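Side-chain contact in Ice-binding protein isoform1a (Antarctomyces psychrotrophicus, PDB 7BWX), which binds to ice, apparently at the prism planes of the crystal, and so probably acts as an antifreeze protein in a cold-adapted Antarctic fungus: residues L11-S16 and S63-A68. The protein carries 1 engineered substitution. Residues are numbered along the deposited sequence; the frame is centred on the assembly and turned at random.
Sequences LGAASS and STQAFA
Ala14 and Ala66 bring the two backbones to 4.2 Å between their CA atoms, with alanines on both sides. Residues 11-16 form a loop with a 3-10 segment at Ala13-Ala14, in which Ala14 N hydrogen-bonds to Leu11 O and Ser15 N to Gly12 O; residues 63-68 are a regular alpha-helical part of helix 61-79. The methyl of Ala13 points at the helix and rests on the backbone of Ala66, 3.9 Å from its CA. In return Ala66 CB lies against the peptide carbonyl of Ala13, 3.7 Å from Ala13 O, so each methyl sits on the other residue's main chain. Ala14 makes a second such contact, its CB meeting Ala66 O at 3.5 Å. Ala66 CB touches each of the two loop methyls separately, 4.2 Å from Ala13 CB and 4.3 Å from Ala14 CB. In this right-handed beta-solenoid, helix 61-79 runs alongside the stacked coils, and the contact joins the loop ahead of strand 19-20 to the first half of that helix. Phe17 also packs on Ala66. Gln65 reaches the edge of the patch through its aliphatic part: CG, anti to the backbone N (chi1 -171°), lies 4.0 Å from Ala13 CB. A bend at chi2 (64°) turns the chain beyond CG, and the amide NE2 hydrogen-bonds to Asp69 OD1, one helical turn on. The same carboxylate also serves the loop, its other oxygen, Asp69 OD2, accepting a hydrogen bond from Ala13 N.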
loop_
_atom_site.group_PDB
_atom_site.type_symbol
_atom_site.label_atom_id
_atom_site.label_comp_id
_atom_site.label_asym_id
_atom_site.label_seq_id
_atom_site.Cartn_x
_atom_site.Cartn_y
_atom_site.Cartn_z
ATOM N N LEU A 11 4.456 -0.431 11.763
ATOM C CA LEU A 11 3.018 -0.182 11.462
ATOM C C LEU A 11 2.187 -0.447 12.722
ATOM O O LEU A 11 0.985 -0.232 12.660
ATOM C CB LEU A 11 2.543 -1.073 10.318
ATOM C CG LEU A 11 3.148 -0.775 8.951
ATOM C CD1 LEU A 11 2.601 -1.730 7.913
ATOM C CD2 LEU A 11 2.886 0.638 8.550
ATOM N N GLY A 12 2.814 -0.935 13.800
ATOM C CA GLY A 12 2.126 -1.194 15.072
ATOM C C GLY A 12 0.868 -2.024 14.862
ATOM O O GLY A 12 0.909 -3.082 14.199
ATOM N N ALA A 13 -0.274 -1.562 15.357
ATOM C CA ALA A 13 -1.506 -2.357 15.291
ATOM C C ALA A 13 -2.046 -2.384 13.856
ATOM O O ALA A 13 -2.925 -3.228 13.622
ATOM C CB ALA A 13 -2.558 -1.855 16.239
ATOM N N ALA A 14 -1.562 -1.546 12.945
ATOM C CA ALA A 14 -2.009 -1.575 11.523
ATOM C C ALA A 14 -1.400 -2.785 10.791
ATOM O O ALA A 14 -1.840 -3.082 9.672
ATOM C CB ALA A 14 -1.659 -0.285 10.831
ATOM N N SER A 15 -0.413 -3.474 11.381
ATOM C CA SER A 15 0.400 -4.483 10.645
ATOM C C SER A 15 -0.443 -5.689 10.197
ATOM O O SER A 15 -0.032 -6.332 9.233
ATOM C CB SER A 15 1.599 -4.932 11.470
ATOM O OG SER A 15 1.111 -5.781 12.498
ATOM N N SER A 16 -1.595 -5.965 10.809
ATOM C CA SER A 16 -2.448 -7.117 10.461
ATOM C C SER A 16 -3.544 -6.762 9.438
ATOM O O SER A 16 -4.292 -7.699 9.010
ATOM C CB SER A 16 -3.004 -7.687 11.710
ATOM O OG SER A 16 -3.946 -6.791 12.297
ATOM N N SER A 63 -9.144 -0.751 15.868
ATOM C CA SER A 63 -9.190 0.147 14.688
ATOM C C SER A 63 -8.669 1.540 15.068
ATOM O O SER A 63 -7.975 2.149 14.245
ATOM C CB SER A 63 -10.538 0.202 14.062
ATOM O OG SER A 63 -11.562 0.641 14.953
ATOM N N THR A 64 -8.978 2.060 16.245
ATOM C CA THR A 64 -8.445 3.378 16.656
ATOM C C THR A 64 -6.920 3.332 16.741
ATOM O O THR A 64 -6.241 4.242 16.173
ATOM C CB THR A 64 -9.035 3.854 17.974
ATOM O OG1 THR A 64 -10.428 4.039 17.699
ATOM C CG2 THR A 64 -8.427 5.150 18.454
ATOM N N GLN A 65 -6.385 2.308 17.393
ATOM C CA GLN A 65 -4.914 2.197 17.562
ATOM C C GLN A 65 -4.266 1.931 16.192
ATOM O O GLN A 65 -3.218 2.541 15.895
ATOM C CB GLN A 65 -4.533 1.114 18.561
ATOM C CG GLN A 65 -3.042 1.107 18.922
ATOM C CD GLN A 65 -2.638 2.385 19.624
ATOM O OE1 GLN A 65 -3.138 2.665 20.691
ATOM N NE2 GLN A 65 -1.831 3.227 18.991
ATOM N N ALA A 66 -4.882 1.099 15.370
ATOM C CA ALA A 66 -4.347 0.778 14.027
ATOM C C ALA A 66 -4.318 2.046 13.169
ATOM O O ALA A 66 -3.271 2.343 12.512
ATOM C CB ALA A 66 -5.147 -0.327 13.344
ATOM N N PHE A 67 -5.405 2.825 13.171
ATOM C CA PHE A 67 -5.410 4.049 12.359
ATOM C C PHE A 67 -4.322 5.007 12.853
ATOM O O PHE A 67 -3.532 5.563 12.034
ATOM C CB PHE A 67 -6.787 4.704 12.330
ATOM C CG PHE A 67 -6.752 5.908 11.453
ATOM C CD1 PHE A 67 -6.589 5.755 10.084
ATOM C CD2 PHE A 67 -6.783 7.183 11.992
ATOM C CE1 PHE A 67 -6.475 6.868 9.277
ATOM C CE2 PHE A 67 -6.711 8.291 11.168
ATOM C CZ PHE A 67 -6.521 8.128 9.819
ATOM N N ALA A 68 -4.275 5.253 14.147
ATOM C CA ALA A 68 -3.245 6.154 14.723
ATOM C C ALA A 68 -1.866 5.644 14.288
ATOM O O ALA A 68 -1.046 6.421 13.825
ATOM C CB ALA A 68 -3.325 6.155 16.209
#